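Local coordinates for protein BtGH115A (Bacteroides thetaiotaomicron, PDB 5BY3) that removes 4-O-methyl-glucuronic acid from decorated arabinogalactans, acting as a family GH115 alpha-glucuronidase, at residues S87-K90 and F96-A99; T116-L121 and M450-D455; E170-M175 and S395-P400; A214-T219 and G296-K301. All blocks are in the same frame, centred on the assembly; numbering follows the deposited sequence.

Contact 1: residues S87-K90 and F96-A99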
loop_
_atom_site.group_PDB
_atom_site.type_symbol
_atom_site.label_atom_id
_atom_site.label_comp_id
_atom_site.label_asym_id
_atom_site.label_seq_id
_atom_site.Cartn_x
_atom_site.Cartn_y
_atom_site.Cartn_z
ATOM N N SER A 87 -13.766 -27.989 15.292
ATOM C CA SER A 87 -13.718 -27.800 16.745
ATOM C C SER A 87 -12.780 -26.639 16.924
ATOM O O SER A 87 -13.088 -25.684 17.642
ATOM C CB SER A 87 -13.129 -29.026 17.482
ATOM O OG SER A 87 -14.060 -30.091 17.615
ATOM N N ALA A 88 -11.642 -26.731 16.231
ATOM C CA ALA A 88 -10.642 -25.680 16.160
ATOM C C ALA A 88 -11.243 -24.362 15.662
ATOM O O ALA A 88 -10.666 -23.299 15.865
ATOM C CB ALA A 88 -9.485 -26.131 15.281
ATOM N N LEU A 89 -12.428 -24.458 15.061
ATOM C CA LEU A 89 -13.132 -23.327 14.497
ATOM C C LEU A 89 -14.097 -22.631 15.443
ATOM O O LEU A 89 -14.430 -21.462 15.226
ATOM C CB LEU A 89 -13.888 -23.767 13.259
ATOM C CG LEU A 89 -13.068 -24.035 12.000
ATOM C CD1 LEU A 89 -14.025 -24.675 11.007
ATOM C CD2 LEU A 89 -12.396 -22.787 11.414
ATOM N N LYS A 90 -14.556 -23.353 16.467
ATOM C CA LYS A 90 -15.539 -22.844 17.434
ATOM C C LYS A 90 -15.119 -21.494 18.054
ATOM O O LYS A 90 -13.948 -21.340 18.463
ATOM C CB LYS A 90 -15.797 -23.888 18.519
ATOM C CG LYS A 90 -17.234 -23.905 19.000
ATOM C CD LYS A 90 -17.462 -24.928 20.101
ATOM C CE LYS A 90 -18.939 -24.986 20.461
ATOM N NZ LYS A 90 -19.156 -25.206 21.917
ATOM N N PHE A 96 -11.499 -20.661 8.458
ATOM C CA PHE A 96 -11.979 -21.828 7.750
ATOM C C PHE A 96 -11.048 -23.008 7.899
ATOM O O PHE A 96 -9.820 -22.835 8.101
ATOM C CB PHE A 96 -12.253 -21.534 6.271
ATOM C CG PHE A 96 -11.015 -21.171 5.471
ATOM C CD1 PHE A 96 -10.210 -22.151 4.927
ATOM C CD2 PHE A 96 -10.704 -19.840 5.213
ATOM C CE1 PHE A 96 -9.084 -21.820 4.186
ATOM C CE2 PHE A 96 -9.581 -19.485 4.450
ATOM C CZ PHE A 96 -8.767 -20.478 3.951
HETATM N N MSE A 97 -11.673 -24.184 7.793
HETATM C CA MSE A 97 -11.048 -25.484 7.694
HETATM C C MSE A 97 -11.409 -26.071 6.353
HETATM O O MSE A 97 -12.584 -26.054 5.921
HETATM C CB MSE A 97 -11.663 -26.385 8.737
HETATM C CG MSE A 97 -10.799 -26.435 9.986
HETATM SE SE MSE A 97 -11.350 -28.050 10.958
HETATM C CE MSE A 97 -9.821 -28.328 12.180
ATOM N N LEU A 98 -10.389 -26.572 5.664
ATOM C CA LEU A 98 -10.591 -27.395 4.492
ATOM C C LEU A 98 -10.147 -28.795 4.831
ATOM O O LEU A 98 -9.060 -28.990 5.384
ATOM C CB LEU A 98 -9.737 -26.911 3.344
ATOM C CG LEU A 98 -9.986 -25.600 2.645
ATOM C CD1 LEU A 98 -9.034 -25.625 1.460
ATOM C CD2 LEU A 98 -11.417 -25.548 2.173
ATOM N N ALA A 99 -10.981 -29.775 4.494
ATOM C CA ALA A 99 -10.692 -31.175 4.811
ATOM C C ALA A 99 -11.426 -32.074 3.820
ATOM O O ALA A 99 -12.475 -31.684 3.303
ATOM C CB ALA A 99 -11.140 -31.475 6.245
#
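This is an apolar contact in which A88 and L89, in the loop before strand 96-100, pack on F96 and M97 at the start of that strand. S87 to K90 form a type I beta turn, closed by K90 N to S87 O at 3.0 Å, and the turn presents its two middle side chains to the strand. L89 does most of the touching. Its CG lies beside the backbone N, opposite the carbonyl carbon (chi1 -74°), which directs the two methyls at the strand. They divide the work: CD1 meets the CB of M97 at 3.7 Å, whereas CD2 lies against the backbone of F96, 3.7 Å from its N. A branched leucine suits the place because one side chain can touch both a neighbouring side chain and the main chain. M97, a selenomethionine in this model, crosses L89 at a slant and runs extended beyond CG until its CE reaches the CB of A88, 3.8 Å away. A small alanine suits the exposed A88 position, where its CB alone meets the end of M97. Cut back to alanine, L89 would probably lose its hold on M97 CB and CG and on the backbone of F96, leaving a gap under the turn. Strand 96-100 runs between strands 106-110 and 155-156 in a mixed sheet. L89 also touches A109 of the first, and A88 and M97 touch L155 of the second, while the F96 ring packs on Y118 and E122 of helix 113-126.

Contact 2: residues T116-L121 and M450-D455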
loop_
_atom_site.group_PDB
_atom_site.type_symbol
_atom_site.label_atom_id
_atom_site.label_comp_id
_atom_site.label_asym_id
_atom_site.label_seq_id
_atom_site.Cartn_x
_atom_site.Cartn_y
_atom_site.Cartn_z
ATOM N N THR A 116 -16.435 -18.780 5.842
ATOM C CA THR A 116 -16.936 -19.706 4.853
ATOM C C THR A 116 -16.559 -19.205 3.443
ATOM O O THR A 116 -16.028 -19.978 2.653
ATOM C CB THR A 116 -18.453 -19.883 5.029
ATOM O OG1 THR A 116 -18.700 -20.278 6.378
ATOM C CG2 THR A 116 -19.023 -20.946 4.072
ATOM N N ALA A 117 -16.798 -17.911 3.167
ATOM C CA ALA A 117 -16.451 -17.291 1.885
ATOM C C ALA A 117 -14.975 -17.501 1.535
ATOM O O ALA A 117 -14.641 -17.884 0.392
ATOM C CB ALA A 117 -16.785 -15.807 1.898
ATOM N N TYR A 118 -14.100 -17.280 2.529
ATOM C CA TYR A 118 -12.658 -17.314 2.303
ATOM C C TYR A 118 -12.174 -18.731 2.035
ATOM O O TYR A 118 -11.248 -18.934 1.205
ATOM C CB TYR A 118 -11.922 -16.648 3.459
ATOM C CG TYR A 118 -12.221 -15.179 3.598
ATOM C CD1 TYR A 118 -12.400 -14.382 2.456
ATOM C CD2 TYR A 118 -12.298 -14.557 4.862
ATOM C CE1 TYR A 118 -12.648 -13.035 2.544
ATOM C CE2 TYR A 118 -12.556 -13.181 4.956
ATOM C CZ TYR A 118 -12.740 -12.427 3.790
ATOM O OH TYR A 118 -13.006 -11.057 3.794
ATOM N N GLY A 119 -12.818 -19.701 2.714
ATOM C CA GLY A 119 -12.618 -21.155 2.448
ATOM C C GLY A 119 -12.879 -21.600 1.015
ATOM O O GLY A 119 -12.071 -22.313 0.420
ATOM N N ILE A 120 -14.028 -21.169 0.488
ATOM C CA ILE A 120 -14.442 -21.355 -0.912
ATOM C C ILE A 120 -13.440 -20.774 -1.917
ATOM O O ILE A 120 -13.067 -21.432 -2.904
ATOM C CB ILE A 120 -15.832 -20.720 -1.140
ATOM C CG1 ILE A 120 -16.866 -21.423 -0.241
ATOM C CG2 ILE A 120 -16.193 -20.761 -2.627
ATOM C CD1 ILE A 120 -18.257 -20.824 -0.232
ATOM N N LEU A 121 -13.017 -19.544 -1.652
ATOM C CA LEU A 121 -12.040 -18.844 -2.471
ATOM C C LEU A 121 -10.628 -19.380 -2.327
ATOM O O LEU A 121 -9.785 -19.081 -3.133
ATOM C CB LEU A 121 -12.113 -17.343 -2.207
ATOM C CG LEU A 121 -13.409 -16.734 -2.802
ATOM C CD1 LEU A 121 -13.581 -15.279 -2.446
ATOM C CD2 LEU A 121 -13.512 -16.879 -4.312
HETATM N N MSE A 450 0.259 -9.804 3.921
HETATM C CA MSE A 450 0.784 -9.471 5.242
HETATM C C MSE A 450 -0.339 -9.530 6.235
HETATM O O MSE A 450 -0.239 -10.232 7.232
HETATM C CB MSE A 450 1.528 -8.153 5.229
HETATM C CG MSE A 450 2.939 -8.497 4.786
HETATM SE SE MSE A 450 3.972 -6.856 4.505
HETATM C CE MSE A 450 4.580 -6.894 6.387
ATOM N N ALA A 451 -1.443 -8.891 5.882
ATOM C CA ALA A 451 -2.605 -8.694 6.737
ATOM C C ALA A 451 -3.358 -9.988 6.930
ATOM O O ALA A 451 -4.021 -10.170 7.956
ATOM C CB ALA A 451 -3.523 -7.622 6.148
ATOM N N TRP A 452 -3.250 -10.886 5.952
ATOM C CA TRP A 452 -3.940 -12.162 6.040
ATOM C C TRP A 452 -3.146 -13.198 6.830
ATOM O O TRP A 452 -3.734 -13.935 7.638
ATOM C CB TRP A 452 -4.365 -12.697 4.674
ATOM C CG TRP A 452 -4.972 -14.098 4.791
ATOM C CD1 TRP A 452 -4.347 -15.268 4.535
ATOM C CD2 TRP A 452 -6.291 -14.441 5.246
ATOM N NE1 TRP A 452 -5.191 -16.317 4.755
ATOM C CE2 TRP A 452 -6.388 -15.845 5.207
ATOM C CE3 TRP A 452 -7.394 -13.695 5.695
ATOM C CZ2 TRP A 452 -7.541 -16.544 5.620
ATOM C CZ3 TRP A 452 -8.568 -14.388 6.080
ATOM C CH2 TRP A 452 -8.617 -15.796 6.051
ATOM N N ASN A 453 -1.834 -13.278 6.579
ATOM C CA ASN A 453 -0.950 -14.228 7.257
ATOM C C ASN A 453 0.452 -13.691 7.271
ATOM O O ASN A 453 1.236 -13.981 6.369
ATOM C CB ASN A 453 -0.975 -15.598 6.581
ATOM C CG ASN A 453 -0.309 -16.701 7.418
ATOM O OD1 ASN A 453 0.510 -16.448 8.331
ATOM N ND2 ASN A 453 -0.669 -17.944 7.114
ATOM N N LEU A 454 0.764 -12.903 8.300
ATOM C CA LEU A 454 2.110 -12.332 8.506
ATOM C C LEU A 454 3.274 -13.387 8.621
ATOM O O LEU A 454 4.382 -13.178 8.056
ATOM C CB LEU A 454 2.093 -11.383 9.723
ATOM C CG LEU A 454 2.875 -10.062 9.697
ATOM C CD1 LEU A 454 3.232 -9.666 11.102
ATOM C CD2 LEU A 454 4.159 -10.046 8.881
ATOM N N ASP A 455 3.026 -14.497 9.332
ATOM C CA ASP A 455 4.064 -15.523 9.540
ATOM C C ASP A 455 4.541 -16.091 8.212
ATOM O O ASP A 455 5.748 -16.264 8.018
ATOM C CB ASP A 455 3.630 -16.674 10.490
ATOM C CG ASP A 455 3.161 -16.195 11.896
ATOM O OD1 ASP A 455 3.767 -15.287 12.532
ATOM O OD2 ASP A 455 2.153 -16.767 12.370
#
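Y118 of helix 113-126 meets W452, the last residue of helix 441-452, in an offset edge-to-face aromatic pair. From CB the tyrosine heads out toward the tryptophan, its CG set beside the backbone N (chi1 -64°). Beyond CG, the CD2 corner of the ring makes the contact, lying 3.9 Å from CZ3 of W452 and 4.1 Å from its CH2. The indole thus offers the far rim of its six-membered ring to the face of Y118, with centroids 5.5 Å apart and planes at 72°. At the tip, OH hydrogen-bonds to the carbonyl O of A208, so the buried hydroxyl is satisfied, and the bond limits how the ring can turn. Tyrosine suits the place: a flat face for the indole and a polar end for a main-chain oxygen. W452 reaches out with CG anti to the backbone N (chi1 175°); the two side chains together bridge CA atoms 10.8 Å apart, and R207 makes a cation-pi contact with the indole. R163 of strand 162-166 touches both aromatics. Such a buried pair is consistent with a domain interface, joining the helix packed on the N-terminal mixed sheet to the helix after the last TIM-barrel strand.

Contact 3: residues E170-M175 and S395-P400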
loop_
_atom_site.group_PDB
_atom_site.type_symbol
_atom_site.label_atom_id
_atom_site.label_comp_id
_atom_site.label_asym_id
_atom_site.label_seq_id
_atom_site.Cartn_x
_atom_site.Cartn_y
_atom_site.Cartn_z
ATOM N N GLU A 170 -8.402 9.383 -7.794
ATOM C CA GLU A 170 -8.978 8.649 -8.903
ATOM C C GLU A 170 -9.317 9.505 -10.135
ATOM O O GLU A 170 -9.837 8.946 -11.123
ATOM C CB GLU A 170 -10.244 7.880 -8.435
ATOM C CG GLU A 170 -11.493 8.749 -8.158
ATOM C CD GLU A 170 -11.622 9.294 -6.728
ATOM O OE1 GLU A 170 -10.604 9.459 -6.053
ATOM O OE2 GLU A 170 -12.760 9.563 -6.258
ATOM N N ASP A 171 -9.031 10.818 -10.082
ATOM C CA ASP A 171 -9.477 11.781 -11.118
ATOM C C ASP A 171 -8.962 11.443 -12.523
ATOM O O ASP A 171 -9.566 11.909 -13.492
ATOM C CB ASP A 171 -9.034 13.239 -10.864
ATOM C CG ASP A 171 -9.402 13.801 -9.478
ATOM O OD1 ASP A 171 -9.378 13.077 -8.464
ATOM O OD2 ASP A 171 -9.649 15.032 -9.409
ATOM N N TRP A 172 -7.847 10.690 -12.622
ATOM C CA TRP A 172 -7.120 10.466 -13.894
ATOM C C TRP A 172 -6.983 8.989 -14.265
ATOM O O TRP A 172 -6.162 8.624 -15.088
ATOM C CB TRP A 172 -5.744 11.144 -13.885
ATOM C CG TRP A 172 -5.819 12.544 -13.443
ATOM C CD1 TRP A 172 -5.999 13.636 -14.240
ATOM C CD2 TRP A 172 -5.778 13.038 -12.081
ATOM N NE1 TRP A 172 -6.079 14.787 -13.469
ATOM C CE2 TRP A 172 -5.963 14.451 -12.143
ATOM C CE3 TRP A 172 -5.628 12.431 -10.830
ATOM C CZ2 TRP A 172 -5.990 15.267 -10.993
ATOM C CZ3 TRP A 172 -5.651 13.238 -9.680
ATOM C CH2 TRP A 172 -5.818 14.644 -9.776
ATOM N N GLY A 173 -7.818 8.140 -13.696
ATOM C CA GLY A 173 -7.723 6.710 -13.947
ATOM C C GLY A 173 -8.983 5.934 -13.650
ATOM O O GLY A 173 -9.799 5.694 -14.538
ATOM N N LEU A 174 -9.163 5.538 -12.399
ATOM C CA LEU A 174 -10.291 4.677 -12.101
ATOM C C LEU A 174 -11.626 5.375 -12.275
ATOM O O LEU A 174 -12.587 4.728 -12.726
ATOM C CB LEU A 174 -10.160 3.966 -10.759
ATOM C CG LEU A 174 -11.136 2.835 -10.445
ATOM C CD1 LEU A 174 -10.535 1.854 -9.478
ATOM C CD2 LEU A 174 -12.408 3.401 -9.852
HETATM N N MSE A 175 -11.712 6.678 -11.994
HETATM C CA MSE A 175 -13.033 7.363 -12.234
HETATM C C MSE A 175 -13.390 7.377 -13.735
HETATM O O MSE A 175 -14.400 6.769 -14.086
HETATM C CB MSE A 175 -13.275 8.682 -11.493
HETATM C CG MSE A 175 -14.744 9.120 -11.582
HETATM SE SE MSE A 175 -15.087 10.046 -13.308
HETATM C CE MSE A 175 -14.133 11.748 -13.119
ATOM N N SER A 395 0.184 5.384 -2.766
ATOM C CA SER A 395 -0.139 6.437 -3.736
ATOM C C SER A 395 -0.487 7.746 -2.990
ATOM O O SER A 395 -1.030 7.711 -1.896
ATOM C CB SER A 395 -1.277 5.970 -4.646
ATOM O OG SER A 395 -1.685 7.018 -5.490
ATOM N N TYR A 396 -0.157 8.897 -3.559
ATOM C CA TYR A 396 -0.455 10.119 -2.840
ATOM C C TYR A 396 -0.491 11.359 -3.689
ATOM O O TYR A 396 0.249 11.481 -4.668
ATOM C CB TYR A 396 0.563 10.293 -1.716
ATOM C CG TYR A 396 0.414 11.514 -0.881
ATOM C CD1 TYR A 396 -0.666 11.660 -0.034
ATOM C CD2 TYR A 396 1.379 12.522 -0.915
ATOM C CE1 TYR A 396 -0.817 12.798 0.755
ATOM C CE2 TYR A 396 1.263 13.647 -0.099
ATOM C CZ TYR A 396 0.148 13.783 0.727
ATOM O OH TYR A 396 0.015 14.871 1.561
ATOM N N TRP A 397 -1.337 12.295 -3.282
ATOM C CA TRP A 397 -1.347 13.654 -3.860
ATOM C C TRP A 397 -1.000 14.599 -2.726
ATOM O O TRP A 397 -1.721 14.646 -1.743
ATOM C CB TRP A 397 -2.737 13.953 -4.462
ATOM C CG TRP A 397 -3.126 15.421 -4.674
ATOM C CD1 TRP A 397 -2.400 16.549 -4.344
ATOM C CD2 TRP A 397 -4.334 15.893 -5.244
ATOM N NE1 TRP A 397 -3.077 17.680 -4.688
ATOM C CE2 TRP A 397 -4.277 17.323 -5.228
ATOM C CE3 TRP A 397 -5.474 15.255 -5.776
ATOM C CZ2 TRP A 397 -5.311 18.130 -5.737
ATOM C CZ3 TRP A 397 -6.532 16.065 -6.285
ATOM C CH2 TRP A 397 -6.432 17.490 -6.263
ATOM N N GLY A 398 0.110 15.323 -2.845
ATOM C CA GLY A 398 0.531 16.248 -1.801
ATOM C C GLY A 398 1.990 16.606 -1.851
ATOM O O GLY A 398 2.646 16.329 -2.845
ATOM N N ARG A 399 2.464 17.242 -0.773
ATOM C CA ARG A 399 3.811 17.751 -0.619
ATOM C C ARG A 399 4.717 16.689 0.013
ATOM O O ARG A 399 4.235 15.877 0.797
ATOM C CB ARG A 399 3.811 18.947 0.344
ATOM C CG ARG A 399 3.511 18.550 1.801
ATOM C CD ARG A 399 3.381 19.757 2.687
ATOM N NE ARG A 399 2.165 20.467 2.327
ATOM C CZ ARG A 399 1.760 21.610 2.862
ATOM N NH1 ARG A 399 2.454 22.237 3.818
ATOM N NH2 ARG A 399 0.633 22.113 2.429
ATOM N N PRO A 400 6.019 16.706 -0.287
ATOM C CA PRO A 400 6.661 17.614 -1.279
ATOM C C PRO A 400 6.327 17.328 -2.767
ATOM O O PRO A 400 6.559 18.188 -3.615
ATOM C CB PRO A 400 8.145 17.374 -1.020
ATOM C CG PRO A 400 8.188 15.919 -0.614
ATOM C CD PRO A 400 6.970 15.711 0.249
#
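W172 and W397 sit on backbones that stay well apart, their CA atoms 12.0 Å from each other, so the two loops meet chiefly through their indoles. The first loop turns into helix 174-182: G173 is its N-cap residue, and M175 N bonds to E170 O at 3.1 Å. W172 carries its CG beside the backbone N (chi1 -49°), and the outer corner of its six-membered ring, CH2, leads toward the other loop. There it finds CZ3 of W397 at 3.8 Å and CE3 at 4.1 Å. CZ3 lies near the plane of the W172 ring, at its edge, and the pair is an offset edge-to-face one, the edge of W172 toward the face of W397, with six-membered centroids 5.9 Å apart and planes at 61°. Tryptophan suits both positions because two long indoles can bridge backbones this far apart. One face of W172 is backed by CB of D171, 3.3 Å above the ring plane, which helps to hold the indole. Just after W397, at the extended angles of G398, a CB would collide with the carbonyl O before it, which explains the glycine. The W172 side chain lies about 7 Å from a bound nickel ion, whose ligand D436 accepts a hydrogen bond from L174 N. The loops follow barrel strands 162-166 and 388-393, at the strand ends where TIM-barrel hydrolases carry their active sites. H216 also meets W397, and farther along P400 packs on helix 730-738 of the C-terminal GH115 region.

Contact 4: residues A214-T219 and G296-K301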
loop_
_atom_site.group_PDB
_atom_site.type_symbol
_atom_site.label_atom_id
_atom_site.label_comp_id
_atom_site.label_asym_id
_atom_site.label_seq_id
_atom_site.Cartn_x
_atom_site.Cartn_y
_atom_site.Cartn_z
ATOM N N ALA A 214 -14.255 5.700 -3.451
ATOM C CA ALA A 214 -13.804 7.010 -4.041
ATOM C C ALA A 214 -14.683 8.111 -3.532
ATOM O O ALA A 214 -15.884 7.900 -3.350
ATOM C CB ALA A 214 -13.894 6.992 -5.562
HETATM N N MSE A 215 -14.121 9.296 -3.349
HETATM C CA MSE A 215 -14.837 10.356 -2.643
HETATM C C MSE A 215 -14.361 11.710 -3.035
HETATM O O MSE A 215 -14.731 12.714 -2.418
HETATM C CB MSE A 215 -14.697 10.142 -1.113
HETATM C CG MSE A 215 -13.286 10.020 -0.520
HETATM SE SE MSE A 215 -12.227 11.684 -0.635
HETATM C CE MSE A 215 -12.627 12.510 1.115
ATOM N N HIS A 216 -13.516 11.765 -4.050
ATOM C CA HIS A 216 -13.076 13.045 -4.567
ATOM C C HIS A 216 -14.250 13.823 -5.147
ATOM O O HIS A 216 -15.198 13.228 -5.660
ATOM C CB HIS A 216 -11.969 12.837 -5.604
ATOM C CG HIS A 216 -10.591 12.992 -5.038
ATOM N ND1 HIS A 216 -9.513 13.400 -5.797
ATOM C CD2 HIS A 216 -10.126 12.835 -3.778
ATOM C CE1 HIS A 216 -8.442 13.473 -5.030
ATOM N NE2 HIS A 216 -8.789 13.135 -3.799
ATOM N N GLU A 217 -14.169 15.153 -5.051
ATOM C CA GLU A 217 -15.179 16.084 -5.602
ATOM C C GLU A 217 -15.632 15.726 -7.025
ATOM O O GLU A 217 -16.825 15.757 -7.306
ATOM C CB GLU A 217 -14.770 17.577 -5.449
ATOM C CG GLU A 217 -13.280 17.930 -5.649
ATOM C CD GLU A 217 -12.348 17.539 -4.479
ATOM O OE1 GLU A 217 -11.317 16.861 -4.731
ATOM O OE2 GLU A 217 -12.627 17.915 -3.315
ATOM N N CYS A 218 -14.702 15.299 -7.879
ATOM C CA CYS A 218 -15.014 14.756 -9.226
ATOM C C CYS A 218 -15.890 13.477 -9.315
ATOM O O CYS A 218 -16.308 13.097 -10.401
ATOM C CB CYS A 218 -13.706 14.510 -9.998
ATOM S SG CYS A 218 -12.764 13.054 -9.447
ATOM N N THR A 219 -16.143 12.822 -8.186
ATOM C CA THR A 219 -16.851 11.531 -8.135
ATOM C C THR A 219 -18.236 11.614 -7.426
ATOM O O THR A 219 -18.400 12.351 -6.463
ATOM C CB THR A 219 -15.934 10.487 -7.442
ATOM O OG1 THR A 219 -14.823 10.237 -8.287
ATOM C CG2 THR A 219 -16.628 9.164 -7.163
ATOM N N GLY A 296 -12.176 18.980 7.999
ATOM C CA GLY A 296 -12.793 19.822 6.976
ATOM C C GLY A 296 -13.746 19.088 6.028
ATOM O O GLY A 296 -14.107 17.908 6.258
ATOM N N VAL A 297 -14.164 19.815 4.981
ATOM C CA VAL A 297 -14.874 19.269 3.825
ATOM C C VAL A 297 -14.073 18.157 3.084
ATOM O O VAL A 297 -14.613 17.060 2.823
ATOM C CB VAL A 297 -15.369 20.415 2.888
ATOM C CG1 VAL A 297 -15.698 19.908 1.480
ATOM C CG2 VAL A 297 -16.582 21.107 3.511
ATOM N N HIS A 298 -12.799 18.443 2.774
ATOM C CA HIS A 298 -11.847 17.450 2.241
ATOM C C HIS A 298 -10.635 17.339 3.193
ATOM O O HIS A 298 -10.764 16.780 4.280
ATOM C CB HIS A 298 -11.435 17.778 0.788
ATOM C CG HIS A 298 -10.936 16.591 0.008
ATOM N ND1 HIS A 298 -10.023 15.688 0.515
ATOM C CD2 HIS A 298 -11.214 16.172 -1.248
ATOM C CE1 HIS A 298 -9.770 14.758 -0.390
ATOM N NE2 HIS A 298 -10.481 15.030 -1.469
ATOM N N ASP A 299 -9.464 17.851 2.807
ATOM C CA ASP A 299 -8.414 18.094 3.804
ATOM C C ASP A 299 -8.531 19.508 4.410
ATOM O O ASP A 299 -9.429 20.289 4.053
ATOM C CB ASP A 299 -7.010 17.776 3.265
ATOM C CG ASP A 299 -6.610 16.300 3.491
ATOM O OD1 ASP A 299 -7.234 15.389 2.900
ATOM O OD2 ASP A 299 -5.665 16.050 4.266
ATOM N N GLY A 300 -7.644 19.803 5.354
ATOM C CA GLY A 300 -7.625 21.084 6.063
ATOM C C GLY A 300 -8.111 20.999 7.504
ATOM O O GLY A 300 -8.522 19.929 8.003
ATOM N N LYS A 301 -8.061 22.155 8.167
ATOM C CA LYS A 301 -8.607 22.341 9.517
ATOM C C LYS A 301 -10.093 21.981 9.493
ATOM O O LYS A 301 -10.712 22.009 8.430
ATOM C CB LYS A 301 -8.435 23.816 9.983
ATOM C CG LYS A 301 -7.126 24.517 9.615
ATOM C CD LYS A 301 -5.932 23.972 10.404
ATOM C CE LYS A 301 -4.655 23.874 9.561
ATOM N NZ LYS A 301 -3.686 22.875 10.111
#
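Three side chains of one loop, M215, H216 and E217, gather round the imidazole of H298, one over its face and two at its edge. M215, a selenomethionine here, bends at chi2 and chi3 to bring CE over the ring, 4.1 Å from the centroid and 18° off the normal, a CH-pi contact. H216 comes to the rim, its CD2 3.2 Å from H298 NE2, with the two rings steeply inclined at 73°. E217 arrives at the edge with its carboxylate nearly coplanar with the imidazole (24° between planes), OE2 lying 3.1 Å from CD2. Histidine suits this place, having a flat face for a methyl and a thin edge, with a C-H at CD2 turned to the carboxylate. With a leucine in place of H298, the M215 methyl is likely to lose the flat face it rests on and the E217 carboxylate the C-H edge it faces. H216 has a second partner, its ND1 hydrogen-bonding to D171 OD1, and T219 N to H216 O (2.7 Å) closes a type I beta turn. The loops follow barrel strands 210-212 and 290-291, and helix 251-258 borders the contact, with A252 touching H298 and K256 touching E217.

In the fold
The four contacts form two touching pairs. Contacts 1 and 2, centres 13 Å apart, meet at helix 113-126, which lies between the N-terminal mixed sheet and the barrel; there the F96 ring packs on Y118, G119 and W452. Contacts 3 and 4, centres 12 Å apart, belong to loops after four barrel strands and are tied by E170 OE2 to T219 OG1. The pairs lie far from each other, with contact 1 about 43 Å from contact 4, centre to centre. Along the chain contact 1 closes first; contact 2 then spans contact 3, which spans contact 4. The first pair probably helps join the barrel to its N-terminal neighbour; the second shapes its probable active-site end.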